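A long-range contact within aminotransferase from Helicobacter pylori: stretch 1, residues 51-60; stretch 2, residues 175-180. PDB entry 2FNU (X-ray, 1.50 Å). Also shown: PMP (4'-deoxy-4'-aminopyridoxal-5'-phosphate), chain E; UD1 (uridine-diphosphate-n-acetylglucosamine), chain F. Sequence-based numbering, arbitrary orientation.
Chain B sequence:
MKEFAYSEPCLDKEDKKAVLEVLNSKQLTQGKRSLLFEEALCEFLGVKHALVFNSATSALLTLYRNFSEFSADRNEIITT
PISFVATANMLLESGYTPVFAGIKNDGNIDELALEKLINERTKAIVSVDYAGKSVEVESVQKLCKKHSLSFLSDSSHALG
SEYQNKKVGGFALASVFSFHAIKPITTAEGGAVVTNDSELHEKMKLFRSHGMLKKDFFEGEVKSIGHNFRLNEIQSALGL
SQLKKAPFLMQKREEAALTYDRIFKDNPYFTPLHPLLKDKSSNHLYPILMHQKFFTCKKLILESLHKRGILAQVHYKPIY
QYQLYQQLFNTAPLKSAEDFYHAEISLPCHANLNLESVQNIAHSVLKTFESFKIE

Stretch 1, residues 51-60: LVFNSATSAL
Stretch 2 (175-180) SVFSFH

This is a small, buried, apolar packing of a helix start against a strand, with no hydrogen bond between the two stretches and the PMP phosphate bound by both. Together they bury 267 Å² against each other. Residues 51-53 are strand, 54 and 55 are not in regular structure and link the strand to the helix, and 56-60 open a helix that continues. Residues 175-178 are strand; Phe-179 (phi/psi -120/28) and His-180 (-52/154) leave it. The helix and the second strand run nearly antiparallel, at 165°, with axes 7.9 Å apart at closest approach. In register, Ala-56 lies across from Ser-178, their CA atoms 4.8 Å apart.

Ala-56, with only a CB for a side chain, points it toward the strand. Ala-56 CB lies 3.5 Å from Phe-177 O, 3.6 Å from Ser-178 CB and 3.8 Å from Val-176 CG1. Val-176 (chi1 t) also points toward the helix and meets three of its residues. Val-176 CG1 is 4.1 Å from Ala-59 CB, and Val-176 CG2 is 3.8 Å from Leu-60 CD2. Leu-60 is m,t; its CB points sideways, but its end comes nearer. Phe-177 (m) points its CB away. At the other end, Val-52 CG1 (chi1 m) approaches Phe-179 CE1 obliquely at 4.3 Å; Phe-179 has chi1 -48° and chi2 126°.

Ser-55 (p) caps the helix: Ser-58 N donates to Ser-55 OG at 3.0 Å. Backbone bonds follow, from Ala-59 N to Ser-55 O (3.1 Å) and Leu-60 N to Ala-56 O (2.8 Å).

The phosphate bridges the stretches. Ala-56 N and Ser-178 OG both donate to PMP O2P, at 2.9 and 2.8 Å. Thr-57 (m) gives PMP O3P two bonds, from Thr-57 N at 3.0 Å and Thr-57 OG1 at 2.7 Å. Ser-178 OG (chi1 t) also accepts from His-180 N at 3.1 Å.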

ATOM      1  N   LEU B  51       9.772   6.460  -8.901  1.00 12.39           N
ATOM      2  CA  LEU B  51       8.358   6.169  -8.687  1.00 10.97           C
ATOM      3  C   LEU B  51       8.144   6.005  -7.207  1.00 10.59           C
ATOM      4  O   LEU B  51       8.889   5.238  -6.579  1.00 11.61           O
ATOM      5  CB  LEU B  51       7.976   4.832  -9.337  1.00 13.23           C
ATOM      6  CG  LEU B  51       7.829   4.818 -10.853  1.00 15.48           C
ATOM      7  CD1 LEU B  51       7.679   3.372 -11.328  1.00 16.75           C
ATOM      8  CD2 LEU B  51       6.634   5.668 -11.306  1.00 13.86           C
ATOM      9  N   VAL B  52       7.141   6.680  -6.652  1.00 10.15           N
ATOM     10  CA  VAL B  52       6.874   6.540  -5.222  1.00 11.21           C
ATOM     11  C   VAL B  52       5.689   5.607  -4.984  1.00 11.39           C
ATOM     12  O   VAL B  52       4.777   5.497  -5.827  1.00 12.21           O
ATOM     13  CB  VAL B  52       6.678   7.899  -4.511  1.00 11.61           C
ATOM     14  CG1 VAL B  52       7.964   8.723  -4.563  1.00 13.63           C
ATOM     15  CG2 VAL B  52       5.556   8.692  -5.169  1.00 11.48           C
ATOM     16  N   PHE B  53       5.737   4.909  -3.842  1.00 10.87           N
ATOM     17  CA  PHE B  53       4.825   3.794  -3.515  1.00 11.66           C
ATOM     18  C   PHE B  53       4.353   3.946  -2.082  1.00 10.92           C
ATOM     19  O   PHE B  53       4.955   4.721  -1.316  1.00 12.64           O
ATOM     20  CB  PHE B  53       5.577   2.457  -3.601  1.00 11.16           C
ATOM     21  CG  PHE B  53       5.930   2.038  -4.995  1.00 10.57           C
ATOM     22  CD1 PHE B  53       5.138   1.139  -5.689  1.00 12.43           C
ATOM     23  CD2 PHE B  53       7.061   2.558  -5.621  1.00 11.56           C
ATOM     24  CE1 PHE B  53       5.464   0.759  -6.990  1.00 14.65           C
ATOM     25  CE2 PHE B  53       7.391   2.188  -6.913  1.00 11.61           C
ATOM     26  CZ  PHE B  53       6.597   1.287  -7.604  1.00 12.38           C
ATOM     27  N   ASN B  54       3.323   3.179  -1.692  1.00 10.86           N
ATOM     28  CA  ASN B  54       2.799   3.294  -0.334  1.00 10.60           C
ATOM     29  C   ASN B  54       3.784   2.817   0.742  1.00 11.14           C
ATOM     30  O   ASN B  54       3.650   3.157   1.907  1.00 12.10           O
ATOM     31  CB  ASN B  54       1.472   2.531  -0.189  1.00 10.73           C
ATOM     32  CG  ASN B  54       1.664   1.040  -0.156  1.00 11.13           C
ATOM     33  OD1 ASN B  54       1.674   0.411   0.942  1.00 15.92           O
ATOM     34  ND2 ASN B  54       1.867   0.460  -1.311  1.00  8.01           N
ATOM     35  N   SER B  55       4.723   1.967   0.345  1.00 10.72           N
ATOM     36  CA  SER B  55       5.749   1.452   1.258  1.00 10.20           C
ATOM     37  C   SER B  55       6.942   0.963   0.427  1.00 10.40           C
ATOM     38  O   SER B  55       6.787   0.684  -0.772  1.00 12.59           O
ATOM     39  CB  SER B  55       5.228   0.284   2.099  1.00  9.71           C
ATOM     40  OG  SER B  55       4.954  -0.840   1.270  1.00 12.12           O
ATOM     41  N   ALA B  56       8.117   0.805   1.062  1.00 11.03           N
ATOM     42  CA  ALA B  56       9.231   0.193   0.324  1.00  9.88           C
ATOM     43  C   ALA B  56       8.984  -1.284   0.020  1.00  9.03           C
ATOM     44  O   ALA B  56       9.551  -1.817  -0.933  1.00 11.71           O
ATOM     45  CB  ALA B  56      10.572   0.374   1.049  1.00 12.24           C
ATOM     46  N   THR B  57       8.175  -1.951   0.853  1.00 10.08           N
ATOM     47  CA  THR B  57       7.862  -3.361   0.591  1.00  9.97           C
ATOM     48  C   THR B  57       7.063  -3.483  -0.719  1.00 10.81           C
ATOM     49  O   THR B  57       7.317  -4.387  -1.524  1.00 11.70           O
ATOM     50  CB  THR B  57       7.114  -3.976   1.773  1.00 11.42           C
ATOM     51  OG1 THR B  57       7.908  -3.797   2.938  1.00 11.19           O
ATOM     52  CG2 THR B  57       6.913  -5.464   1.577  1.00 13.04           C
ATOM     53  N   SER B  58       6.146  -2.546  -0.957  1.00 11.30           N
ATOM     54  CA  SER B  58       5.428  -2.488  -2.239  1.00  9.77           C
ATOM     55  C   SER B  58       6.371  -2.203  -3.401  1.00 10.53           C
ATOM     56  O   SER B  58       6.240  -2.795  -4.490  1.00 11.59           O
ATOM     57  CB  SER B  58       4.299  -1.455  -2.204  1.00 11.88           C
ATOM     58  OG  SER B  58       3.288  -1.848  -1.294  1.00 12.26           O
ATOM     59  N   ALA B  59       7.303  -1.271  -3.172  1.00  9.37           N
ATOM     60  CA  ALA B  59       8.342  -0.963  -4.145  1.00  9.16           C
ATOM     61  C   ALA B  59       9.181  -2.203  -4.477  1.00 11.22           C
ATOM     62  O   ALA B  59       9.445  -2.488  -5.661  1.00 11.67           O
ATOM     63  CB  ALA B  59       9.214   0.159  -3.625  1.00 11.22           C
ATOM     64  N   LEU B  60       9.577  -2.960  -3.445  1.00 10.52           N
ATOM     65  CA  LEU B  60      10.393  -4.155  -3.666  1.00 11.14           C
ATOM     66  C   LEU B  60       9.627  -5.187  -4.493  1.00 12.23           C
ATOM     67  O   LEU B  60      10.181  -5.766  -5.438  1.00 12.43           O
ATOM     68  CB  LEU B  60      10.833  -4.782  -2.324  1.00 11.07           C
ATOM     69  CG  LEU B  60      11.965  -4.088  -1.573  1.00 12.04           C
ATOM     70  CD1 LEU B  60      12.036  -4.576  -0.130  1.00 14.08           C
ATOM     71  CD2 LEU B  60      13.297  -4.311  -2.258  1.00 13.27           C
ATOM     72  N   SER B 175      17.081   0.808  -7.553  1.00 11.72           N
ATOM     73  CA  SER B 175      17.296   0.875  -6.112  1.00 10.78           C
ATOM     74  C   SER B 175      16.009   1.277  -5.403  1.00 11.50           C
ATOM     75  O   SER B 175      15.217   2.049  -5.938  1.00 11.39           O
ATOM     76  CB  SER B 175      18.386   1.895  -5.791  1.00 12.06           C
ATOM     77  OG  SER B 175      19.605   1.568  -6.470  1.00 11.17           O
ATOM     78  N   VAL B 176      15.824   0.749  -4.203  1.00  9.32           N
ATOM     79  CA  VAL B 176      14.618   1.028  -3.421  1.00 10.85           C
ATOM     80  C   VAL B 176      14.988   1.882  -2.218  1.00 11.51           C
ATOM     81  O   VAL B 176      16.008   1.637  -1.584  1.00 10.38           O
ATOM     82  CB  VAL B 176      13.961  -0.283  -2.958  1.00 10.84           C
ATOM     83  CG1 VAL B 176      12.886  -0.044  -1.876  1.00 12.84           C
ATOM     84  CG2 VAL B 176      13.408  -1.028  -4.185  1.00 12.77           C
ATOM     85  N   PHE B 177      14.150   2.880  -1.907  1.00 10.41           N
ATOM     86  CA  PHE B 177      14.262   3.642  -0.659  1.00 10.17           C
ATOM     87  C   PHE B 177      12.974   3.517   0.146  1.00 10.98           C
ATOM     88  O   PHE B 177      11.905   3.317  -0.418  1.00 11.60           O
ATOM     89  CB  PHE B 177      14.518   5.121  -0.964  1.00 10.28           C
ATOM     90  CG  PHE B 177      15.833   5.372  -1.661  1.00 11.09           C
ATOM     91  CD1 PHE B 177      15.879   5.538  -3.040  1.00 14.24           C
ATOM     92  CD2 PHE B 177      17.016   5.403  -0.951  1.00 12.11           C
ATOM     93  CE1 PHE B 177      17.098   5.758  -3.690  1.00 15.22           C
ATOM     94  CE2 PHE B 177      18.248   5.617  -1.594  1.00 13.13           C
ATOM     95  CZ  PHE B 177      18.290   5.795  -2.962  1.00 12.43           C
ATOM     96  N   SER B 178      13.079   3.664   1.462  1.00 10.66           N
ATOM     97  CA  SER B 178      11.889   3.689   2.306  1.00  9.90           C
ATOM     98  C   SER B 178      11.738   5.058   2.942  1.00 11.78           C
ATOM     99  O   SER B 178      12.722   5.678   3.341  1.00 12.61           O
ATOM    100  CB  SER B 178      12.009   2.643   3.431  1.00 11.93           C
ATOM    101  OG  SER B 178      10.907   2.725   4.342  1.00 13.39           O
ATOM    102  N   PHE B 179      10.487   5.490   3.098  1.00 10.56           N
ATOM    103  CA  PHE B 179      10.128   6.742   3.769  1.00 11.79           C
ATOM    104  C   PHE B 179       9.228   6.417   4.961  1.00 11.95           C
ATOM    105  O   PHE B 179       8.421   7.247   5.384  1.00 12.15           O
ATOM    106  CB  PHE B 179       9.411   7.700   2.810  1.00 10.59           C
ATOM    107  CG  PHE B 179      10.106   7.869   1.490  1.00 10.04           C
ATOM    108  CD1 PHE B 179       9.422   7.643   0.313  1.00 12.21           C
ATOM    109  CD2 PHE B 179      11.446   8.239   1.428  1.00 13.56           C
ATOM    110  CE1 PHE B 179      10.061   7.773  -0.942  1.00 13.95           C
ATOM    111  CE2 PHE B 179      12.084   8.384   0.187  1.00 13.43           C
ATOM    112  CZ  PHE B 179      11.392   8.152  -0.985  1.00 12.66           C
ATOM    113  N   HIS B 180       9.386   5.219   5.516  1.00 11.50           N
ATOM    114  CA  HIS B 180       8.727   4.872   6.771  1.00 11.77           C
ATOM    115  C   HIS B 180       9.036   5.940   7.824  1.00 12.49           C
ATOM    116  O   HIS B 180      10.080   6.608   7.762  1.00 11.92           O
ATOM    117  CB  HIS B 180       9.244   3.524   7.262  1.00 11.94           C
ATOM    118  CG  HIS B 180       8.610   3.045   8.536  1.00 16.54           C
ATOM    119  ND1 HIS B 180       9.120   3.350   9.786  1.00 16.96           N
ATOM    120  CD2 HIS B 180       7.508   2.287   8.751  1.00 14.69           C
ATOM    121  CE1 HIS B 180       8.357   2.791  10.714  1.00 15.59           C
ATOM    122  NE2 HIS B 180       7.384   2.124  10.111  1.00 14.30           N
TER
HETATM  123  N1  PMP E 903      14.181  -3.136   3.478  1.00 12.06           N
HETATM  124  C2  PMP E 903      14.861  -2.721   4.593  1.00 11.92           C
HETATM  125  C2A PMP E 903      16.366  -2.861   4.616  1.00 14.52           C
HETATM  126  C3  PMP E 903      14.147  -2.172   5.667  1.00 14.41           C
HETATM  127  O3  PMP E 903      14.807  -1.722   6.775  1.00 17.19           O
HETATM  128  C4  PMP E 903      12.737  -2.068   5.615  1.00 12.32           C
HETATM  129  C4A PMP E 903      11.933  -1.561   6.793  1.00 18.26           C
HETATM  130  N4A PMP E 903      12.531  -1.910   8.064  1.00 23.43           N
HETATM  131  C5  PMP E 903      12.079  -2.442   4.439  1.00 10.71           C
HETATM  132  C6  PMP E 903      12.832  -2.917   3.367  1.00 14.69           C
HETATM  133  C5A PMP E 903      10.572  -2.320   4.291  1.00 14.45           C
HETATM  134  O4P PMP E 903      10.289  -0.947   4.095  1.00 12.94           O
HETATM  135  P   PMP E 903       8.811  -0.381   4.419  1.00 12.08           P
HETATM  136  O1P PMP E 903       8.713  -0.312   5.925  1.00 15.04           O
HETATM  137  O2P PMP E 903       8.795   0.999   3.831  1.00 11.87           O
HETATM  138  O3P PMP E 903       7.784  -1.279   3.784  1.00 11.88           O
HETATM  139  C1' UD1 F 904      10.915  -2.769  11.039  1.00 33.73           C
HETATM  140  C2' UD1 F 904      12.449  -2.746  10.916  1.00 24.62           C
HETATM  141  C3' UD1 F 904      12.964  -1.463  10.271  1.00 27.42           C
HETATM  142  C4' UD1 F 904      12.170  -1.136   8.999  1.00 37.33           C
HETATM  143  C5' UD1 F 904      10.641  -1.215   9.166  1.00 41.11           C
HETATM  144  C6' UD1 F 904      10.067   0.022   9.862  1.00 48.72           C
HETATM  145  C7' UD1 F 904      13.463  -4.119  12.698  1.00 34.59           C
HETATM  146  C8' UD1 F 904      13.901  -4.198  14.136  1.00 35.78           C
HETATM  147  N2' UD1 F 904      13.049  -2.933  12.237  1.00 29.11           N
HETATM  148  O1' UD1 F 904      10.485  -1.890  12.081  1.00 38.26           O
HETATM  149  O3' UD1 F 904      14.360  -1.612   9.921  1.00 22.23           O
HETATM  150  O5' UD1 F 904      10.239  -2.436   9.811  1.00 35.47           O
HETATM  151  O7' UD1 F 904      13.496  -5.100  11.996  1.00 25.14           O
HETATM  152  N1  UD1 F 904       8.467   4.730  15.877  1.00 39.49           N
HETATM  153  C2  UD1 F 904       8.164   6.106  15.921  1.00 41.53           C
HETATM  154  N3  UD1 F 904       7.205   6.606  15.125  1.00 34.64           N
HETATM  155  C4  UD1 F 904       6.510   5.826  14.284  1.00 39.50           C
HETATM  156  C5  UD1 F 904       6.761   4.458  14.193  1.00 31.27           C
HETATM  157  C6  UD1 F 904       7.743   3.892  14.996  1.00 34.35           C
HETATM  158  O2  UD1 F 904       8.797   6.856  16.704  1.00 40.02           O
HETATM  159  O4  UD1 F 904       5.629   6.339  13.568  1.00 37.16           O
HETATM  160  C1B UD1 F 904       9.517   4.206  16.774  1.00 37.32           C
HETATM  161  C2B UD1 F 904       8.851   3.836  18.092  1.00 38.41           C
HETATM  162  O2' UD1 F 904       9.684   4.260  19.175  1.00 38.23           O
HETATM  163  C3B UD1 F 904       8.754   2.327  18.052  1.00 38.49           C
HETATM  164  C4B UD1 F 904       9.945   1.941  17.199  1.00 39.02           C
HETATM  165  O4B UD1 F 904      10.120   3.010  16.263  1.00 32.49           O
HETATM  166  O3B UD1 F 904       8.826   1.718  19.347  1.00 40.50           O
HETATM  167  C5B UD1 F 904       9.671   0.644  16.465  1.00 37.19           C
HETATM  168  O5B UD1 F 904      10.817   0.339  15.682  1.00 36.53           O
HETATM  169  PA  UD1 F 904      11.022  -1.174  15.159  1.00 39.17           P
HETATM  170  O1A UD1 F 904      12.207  -1.185  14.205  1.00 32.56           O
HETATM  171  O2A UD1 F 904      11.023  -2.094  16.369  1.00 30.63           O
HETATM  172  O3A UD1 F 904       9.623  -1.300  14.354  1.00 33.30           O
HETATM  173  PB  UD1 F 904       9.362  -2.350  13.151  1.00 33.67           P
HETATM  174  O1B UD1 F 904       9.681  -3.762  13.621  1.00 36.47           O
HETATM  175  O2B UD1 F 904       8.001  -2.018  12.560  1.00 32.40           O